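Local coordinates for protein succinate-semialdehyde dehydrogenase (Synechococcus sp., PDB 4ITA) that probably oxidises succinic semialdehyde to succinate as an NADP-dependent member of the aldehyde dehydrogenase family, with a Rossmann fold for its cofactor, at residues A278-L281 / E282-L286; P296-P299 / E300-I303; K77-Q80 / S81-E85. One frame throughout, in Å; residues are numbered along the deposited sequence.

Contact 1. Residues A278-L281 / E282-L286; sequences AEFL and EKLHL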
loop_
_atom_site.group_PDB
_atom_site.type_symbol
_atom_site.label_atom_id
_atom_site.label_comp_id
_atom_site.label_asym_id
_atom_site.label_seq_id
_atom_site.Cartn_x
_atom_site.Cartn_y
_atom_site.Cartn_z
ATOM N N ALA A 278 40.290 8.612 13.082
ATOM C CA ALA A 278 41.566 8.750 12.383
ATOM C C ALA A 278 42.021 7.418 11.798
ATOM O O ALA A 278 42.381 7.343 10.622
ATOM C CB ALA A 278 42.631 9.326 13.309
ATOM N N GLU A 279 41.990 6.368 12.613
ATOM C CA GLU A 279 42.412 5.043 12.171
ATOM C C GLU A 279 41.493 4.496 11.079
ATOM O O GLU A 279 41.959 4.001 10.049
ATOM C CB GLU A 279 42.470 4.060 13.343
ATOM C CG GLU A 279 42.869 2.656 12.924
ATOM C CD GLU A 279 42.927 1.676 14.079
ATOM O OE1 GLU A 279 42.830 2.121 15.241
ATOM O OE2 GLU A 279 43.062 0.461 13.816
ATOM N N PHE A 280 40.185 4.586 11.300
ATOM C CA PHE A 280 39.244 4.086 10.310
ATOM C C PHE A 280 39.390 4.831 8.978
ATOM O O PHE A 280 39.427 4.202 7.917
ATOM C CB PHE A 280 37.796 4.166 10.818
ATOM C CG PHE A 280 36.788 3.565 9.859
ATOM C CD1 PHE A 280 36.347 2.259 10.015
ATOM C CD2 PHE A 280 36.302 4.308 8.790
ATOM C CE1 PHE A 280 35.435 1.709 9.118
ATOM C CE2 PHE A 280 35.392 3.766 7.897
ATOM C CZ PHE A 280 34.963 2.464 8.063
ATOM N N LEU A 281 39.468 6.155 9.025
ATOM C CA LEU A 281 39.532 6.932 7.793
ATOM C C LEU A 281 40.811 6.651 7.007
ATOM O O LEU A 281 40.776 6.568 5.777
ATOM C CB LEU A 281 39.392 8.428 8.073
ATOM C CG LEU A 281 39.383 9.329 6.834
ATOM C CD1 LEU A 281 38.322 8.879 5.828
ATOM C CD2 LEU A 281 39.167 10.780 7.235
ATOM N N GLU A 282 41.937 6.513 7.703
ATOM C CA GLU A 282 43.183 6.187 7.009
ATOM C C GLU A 282 43.049 4.844 6.305
ATOM O O GLU A 282 43.434 4.693 5.145
ATOM C CB GLU A 282 44.381 6.159 7.973
ATOM C CG GLU A 282 45.640 5.541 7.336
ATOM C CD GLU A 282 46.904 5.689 8.172
ATOM O OE1 GLU A 282 47.419 6.818 8.269
ATOM O OE2 GLU A 282 47.399 4.671 8.709
ATOM N N LYS A 283 42.503 3.865 7.016
ATOM C CA LYS A 283 42.328 2.529 6.462
ATOM C C LYS A 283 41.324 2.504 5.306
ATOM O O LYS A 283 41.505 1.756 4.342
ATOM C CB LYS A 283 41.968 1.528 7.565
ATOM C CG LYS A 283 43.155 1.246 8.484
ATOM C CD LYS A 283 42.821 0.303 9.628
ATOM C CE LYS A 283 44.100 -0.138 10.332
ATOM N NZ LYS A 283 43.822 -0.917 11.566
ATOM N N LEU A 284 40.288 3.338 5.385
ATOM C CA LEU A 284 39.300 3.422 4.309
ATOM C C LEU A 284 39.948 4.036 3.068
ATOM O O LEU A 284 39.768 3.563 1.943
ATOM C CB LEU A 284 38.109 4.273 4.755
ATOM C CG LEU A 284 36.909 4.262 3.807
ATOM C CD1 LEU A 284 36.140 2.964 3.962
ATOM C CD2 LEU A 284 36.011 5.469 4.054
ATOM N N HIS A 285 40.706 5.103 3.298
ATOM C CA HIS A 285 41.490 5.774 2.268
ATOM C C HIS A 285 42.395 4.769 1.547
ATOM O O HIS A 285 42.386 4.673 0.323
ATOM C CB HIS A 285 42.320 6.871 2.950
ATOM C CG HIS A 285 43.078 7.759 2.015
ATOM N ND1 HIS A 285 43.844 8.810 2.467
ATOM C CD2 HIS A 285 43.191 7.765 0.665
ATOM C CE1 HIS A 285 44.396 9.425 1.439
ATOM N NE2 HIS A 285 44.017 8.810 0.332
ATOM N N LEU A 286 43.156 3.995 2.315
ATOM C CA LEU A 286 44.038 2.978 1.749
ATOM C C LEU A 286 43.286 1.923 0.934
ATOM O O LEU A 286 43.723 1.542 -0.152
ATOM C CB LEU A 286 44.840 2.316 2.873
ATOM C CG LEU A 286 45.842 3.244 3.572
ATOM C CD1 LEU A 286 46.318 2.616 4.879
ATOM C CD2 LEU A 286 47.022 3.546 2.663
#

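Contact 2. Residues P296-P299 / E300-I303; sequences PMAP and ETDI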
loop_
_atom_site.group_PDB
_atom_site.type_symbol
_atom_site.label_atom_id
_atom_site.label_comp_id
_atom_site.label_asym_id
_atom_site.label_seq_id
_atom_site.Cartn_x
_atom_site.Cartn_y
_atom_site.Cartn_z
ATOM N N PRO A 296 35.175 -4.129 -17.002
ATOM C CA PRO A 296 34.392 -4.952 -16.075
ATOM C C PRO A 296 34.317 -6.433 -16.471
ATOM O O PRO A 296 33.994 -7.272 -15.630
ATOM C CB PRO A 296 33.008 -4.290 -16.102
ATOM C CG PRO A 296 32.940 -3.597 -17.430
ATOM C CD PRO A 296 34.352 -3.100 -17.661
ATOM N N MET A 297 34.641 -6.759 -17.719
ATOM C CA MET A 297 34.689 -8.167 -18.117
ATOM C C MET A 297 35.887 -8.917 -17.529
ATOM O O MET A 297 35.857 -10.141 -17.423
ATOM C CB MET A 297 34.665 -8.319 -19.639
ATOM C CG MET A 297 33.292 -8.141 -20.278
ATOM S SD MET A 297 31.975 -9.305 -19.772
ATOM C CE MET A 297 32.715 -10.902 -20.110
ATOM N N ALA A 298 36.931 -8.191 -17.128
ATOM C CA ALA A 298 38.106 -8.815 -16.523
ATOM C C ALA A 298 37.828 -9.204 -15.074
ATOM O O ALA A 298 37.346 -8.386 -14.299
ATOM C CB ALA A 298 39.298 -7.882 -16.605
ATOM N N PRO A 299 38.137 -10.455 -14.692
ATOM C CA PRO A 299 37.771 -10.933 -13.351
ATOM C C PRO A 299 38.456 -10.192 -12.201
ATOM O O PRO A 299 37.960 -10.207 -11.073
ATOM C CB PRO A 299 38.199 -12.406 -13.372
ATOM C CG PRO A 299 39.205 -12.503 -14.479
ATOM C CD PRO A 299 38.747 -11.518 -15.510
ATOM N N GLU A 300 39.574 -9.538 -12.487
ATOM C CA GLU A 300 40.322 -8.824 -11.457
ATOM C C GLU A 300 39.792 -7.405 -11.208
ATOM O O GLU A 300 40.188 -6.742 -10.252
ATOM C CB GLU A 300 41.797 -8.752 -11.847
ATOM C CG GLU A 300 42.055 -7.940 -13.112
ATOM C CD GLU A 300 42.030 -8.771 -14.387
ATOM O OE1 GLU A 300 42.398 -8.226 -15.451
ATOM O OE2 GLU A 300 41.658 -9.964 -14.323
ATOM N N THR A 301 38.899 -6.937 -12.070
ATOM C CA THR A 301 38.381 -5.576 -11.949
ATOM C C THR A 301 37.455 -5.407 -10.743
ATOM O O THR A 301 36.551 -6.214 -10.531
ATOM C CB THR A 301 37.646 -5.162 -13.236
ATOM O OG1 THR A 301 38.579 -5.161 -14.322
ATOM C CG2 THR A 301 37.027 -3.775 -13.096
ATOM N N ASP A 302 37.696 -4.364 -9.952
ATOM C CA ASP A 302 36.779 -3.983 -8.875
ATOM C C ASP A 302 35.750 -2.964 -9.345
ATOM O O ASP A 302 34.566 -3.073 -9.037
ATOM C CB ASP A 302 37.548 -3.369 -7.701
ATOM C CG ASP A 302 38.404 -4.376 -6.971
ATOM O OD1 ASP A 302 37.866 -5.405 -6.521
ATOM O OD2 ASP A 302 39.624 -4.140 -6.856
ATOM N N ILE A 303 36.219 -1.966 -10.082
ATOM C CA ILE A 303 35.402 -0.830 -10.476
ATOM C C ILE A 303 35.354 -0.713 -12.000
ATOM O O ILE A 303 36.372 -0.430 -12.633
ATOM C CB ILE A 303 35.986 0.502 -9.926
ATOM C CG1 ILE A 303 36.240 0.425 -8.415
ATOM C CG2 ILE A 303 35.086 1.679 -10.283
ATOM C CD1 ILE A 303 34.989 0.265 -7.580
HETATM O O HOH W 1 35.646 -8.687 -11.003
#

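Contact 3. Residues K77-Q80 / S81-E85; sequences KTHQ and SAIAE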
loop_
_atom_site.group_PDB
_atom_site.type_symbol
_atom_site.label_atom_id
_atom_site.label_comp_id
_atom_site.label_asym_id
_atom_site.label_seq_id
_atom_site.Cartn_x
_atom_site.Cartn_y
_atom_site.Cartn_z
ATOM N N LYS A 77 28.498 -3.147 -14.842
ATOM C CA LYS A 77 28.900 -3.798 -13.593
ATOM C C LYS A 77 29.884 -4.930 -13.901
ATOM O O LYS A 77 29.883 -5.466 -15.012
ATOM C CB LYS A 77 27.688 -4.318 -12.807
ATOM C CG LYS A 77 27.106 -5.626 -13.314
ATOM C CD LYS A 77 25.820 -5.979 -12.572
ATOM C CE LYS A 77 26.119 -6.484 -11.185
ATOM N NZ LYS A 77 24.976 -6.252 -10.247
ATOM N N THR A 78 30.734 -5.289 -12.942
ATOM C CA THR A 78 31.719 -6.328 -13.220
ATOM C C THR A 78 31.028 -7.638 -13.582
ATOM O O THR A 78 29.945 -7.958 -13.069
ATOM C CB THR A 78 32.669 -6.588 -12.043
ATOM O OG1 THR A 78 31.930 -7.115 -10.934
ATOM C CG2 THR A 78 33.391 -5.308 -11.635
ATOM N N HIS A 79 31.647 -8.392 -14.482
ATOM C CA HIS A 79 31.108 -9.678 -14.890
ATOM C C HIS A 79 30.951 -10.604 -13.683
ATOM O O HIS A 79 29.960 -11.334 -13.568
ATOM C CB HIS A 79 32.012 -10.306 -15.950
ATOM C CG HIS A 79 31.477 -11.577 -16.529
ATOM N ND1 HIS A 79 32.118 -12.785 -16.380
ATOM C CD2 HIS A 79 30.363 -11.825 -17.258
ATOM C CE1 HIS A 79 31.422 -13.729 -16.995
ATOM N NE2 HIS A 79 30.357 -13.171 -17.539
ATOM N N GLN A 80 31.907 -10.560 -12.765
ATOM C CA GLN A 80 31.830 -11.395 -11.576
ATOM C C GLN A 80 30.635 -11.042 -10.693
ATOM O O GLN A 80 29.953 -11.933 -10.185
ATOM C CB GLN A 80 33.141 -11.349 -10.785
ATOM C CG GLN A 80 34.318 -11.978 -11.529
ATOM C CD GLN A 80 34.061 -13.421 -11.953
ATOM O OE1 GLN A 80 34.242 -13.781 -13.118
ATOM N NE2 GLN A 80 33.650 -14.255 -11.007
ATOM N N SER A 81 30.372 -9.752 -10.507
ATOM C CA SER A 81 29.208 -9.352 -9.712
ATOM C C SER A 81 27.904 -9.644 -10.461
ATOM O O SER A 81 26.878 -9.907 -9.837
ATOM C CB SER A 81 29.279 -7.884 -9.268
ATOM O OG SER A 81 29.210 -6.988 -10.356
ATOM N N ALA A 82 27.949 -9.614 -11.792
ATOM C CA ALA A 82 26.778 -9.966 -12.599
ATOM C C ALA A 82 26.471 -11.465 -12.525
ATOM O O ALA A 82 25.305 -11.865 -12.554
ATOM C CB ALA A 82 26.942 -9.500 -14.045
ATOM N N ILE A 83 27.508 -12.291 -12.403
ATOM C CA ILE A 83 27.315 -13.712 -12.162
ATOM C C ILE A 83 26.593 -13.887 -10.830
ATOM O O ILE A 83 25.608 -14.619 -10.743
ATOM C CB ILE A 83 28.662 -14.482 -12.181
ATOM C CG1 ILE A 83 29.168 -14.617 -13.618
ATOM C CG2 ILE A 83 28.512 -15.859 -11.543
ATOM C CD1 ILE A 83 30.599 -15.115 -13.726
ATOM N N ALA A 84 27.054 -13.188 -9.795
ATOM C CA ALA A 84 26.385 -13.249 -8.502
ATOM C C ALA A 84 24.934 -12.779 -8.608
ATOM O O ALA A 84 24.043 -13.339 -7.962
ATOM C CB ALA A 84 27.150 -12.438 -7.445
ATOM N N GLU A 85 24.687 -11.760 -9.431
ATOM C CA GLU A 85 23.327 -11.257 -9.596
ATOM C C GLU A 85 22.412 -12.308 -10.243
ATOM O O GLU A 85 21.252 -12.473 -9.842
ATOM C CB GLU A 85 23.306 -9.946 -10.387
ATOM C CG GLU A 85 21.891 -9.429 -10.538
ATOM C CD GLU A 85 21.778 -8.078 -11.203
ATOM O OE1 GLU A 85 22.786 -7.347 -11.338
ATOM O OE2 GLU A 85 20.643 -7.738 -11.584
HETATM O O HOH W 2 25.565 -8.082 -8.079
#

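Contact 1. Residues A278-L281 / E282-L286
Glu279 and Lys283, one helical turn apart, form the charged part of this contact. Their side chains run side by side in the same direction, and Lys283 NZ donates to Glu279 OE2 (2.7 Å, a salt bridge), whose anti lone pair, facing away from the other carboxylate oxygen, receives it. Both chains are extended beyond CG. Lys283 CG, anti to its own carbonyl carbon (chi1 -71°), starts the chain back along the turn and passes 3.4 Å from Glu279 O. Lys283 NZ has a second acidic partner in Asp246 of helix 245-257, so the ammonium group sits between two carboxylates and is likely to be held firmly in its charged form.

The residues belong to helix 274-289, which directly follows strand 267-273 and forms one beta-alpha unit with it in the seven-stranded mixed sheet; strand 235-239, helix 245-257 and strand 267-273, the two strands being parallel neighbours, make the beta-alpha-beta crossover just before it. Four main-chain bonds of the i to i+4 kind join 278-281 to 282-286. The shortest runs from Leu284 N to Phe280 O at 2.8 Å; the longest, at 3.1 Å, are Glu282 N to Ala278 O and Lys283 N to Glu279 O.

The apolar contacts lie on the helix face turned to the sheet. Phe280 takes its ring out with CG anti to the backbone N (chi1 -176°), and its CE2 meets Leu284 CD1 at 4.1 Å, the methyl approaching the ring obliquely. Leu281 makes a looser approach to Leu284, CD1 to CD2 4.5 Å. The buried Phe280 and Leu284 rest against helix 245-257 and strand 267-273, while Leu281 and His285, whose CB lies 3.2 Å from Leu281 O, touch strand 328-331.

Contact 2. Residues P296-P299 / E300-I303
Thr301 O and Pro299 O share one water, which lies 2.7 Å from Thr301 O and 2.8 Å from Pro299 O. Other acceptors also crowd that water, more than its two protons can serve at once, so the bridge is probably shared with them. Both carbonyls belong to a type I beta turn, Ala298 to Thr301, closed by Thr301 N donating to Ala298 O at 3.1 Å. The N-H points fairly straight at the oxygen (162°), but the donor stands well above the carbonyl plane.

Glu300 wraps back over the turn. Its CG sits between the backbone N and the carbonyl carbon (chi1 64°), and a bend at chi2 swings the carboxylate toward the preceding residues. One oxygen, OE1, touches Ala298 CB at 3.3 Å, while OE2 lies 3.5 Å from both CG and CD of Pro299, the two side chains crossing at an angle. The side chain also reaches Lys292. Thr301 sets its methyl CG2 4.1 Å from Pro296 CA, and its hydroxyl OG1 bonds to Asp295 O, which probably helps hold its rotation.

This loop links helix 274-289 to helix 309-325, and within it Pro296 and Met297 pack on helix 64-75.

Contact 3. Residues K77-Q80 / S81-E85
Lys77 and Thr78 lead into helix 79-103, with Thr78 at the N-cap position. Its carbonyl takes the first of the i to i+4 bonds, Ala82 N to Thr78 O at 2.9 Å, with the donor in the carbonyl plane; Ile83 N to His79 O and Ala84 N to Gln80 O follow. At the cap, Thr78 OG1 and Ser81 OG lie 2.8 Å apart.

Lys77 folds alongside this first turn. A bend at chi3 (-75°) carries CE to within 3.2 Å of Ser81 OG and sends NZ across to Glu85, where it forms a salt bridge with OE1 at 2.7 Å, on the anti side, 23° out of the carboxylate plane. NZ also donates to Asn259 OD1 and to a water held by Ser81 O. Ile83 CG1 lies over one face of the His79 ring, toward its rim, and Ile83 CD1 comes 3.6 Å from His79 CE1, while His79 NE2 bonds to Ser65 O.

Replacing Lys77 with an alanine is likely to leave Glu85 OE1 without its charged mate and Asn259 OD1 and the water each short of a donor.

With OE2 taking the backbone N-H groups of Phe136 and Trp137, both Glu85 oxygens are engaged; the carboxylate, about 9 Å from bound NADPH, thereby ties this helix start to the beginning of helix 137-149.

How the contacts relate
Along the chain contact 3 comes first, then contact 1, then contact 2. Contacts 2 and 3 are neighbours, with centres about 9 Å apart, and they touch: Pro296 O lies 2.8 Å from His79 N in a probable hydrogen bond, and Thr78 CG2 packs against Thr301 O and Asp302 O. The loop after helix 274-289 therefore covers the N-terminal end of helix 79-103. Contact 1 stands apart, its centre about 24 Å from that of contact 2 and about 27 Å from that of contact 3, on the helix that leads into that loop. Of the three, contact 3 is the one that brings a side chain, that of Glu85, near the NADPH, whereas contact 1 flanks the seven-stranded sheet.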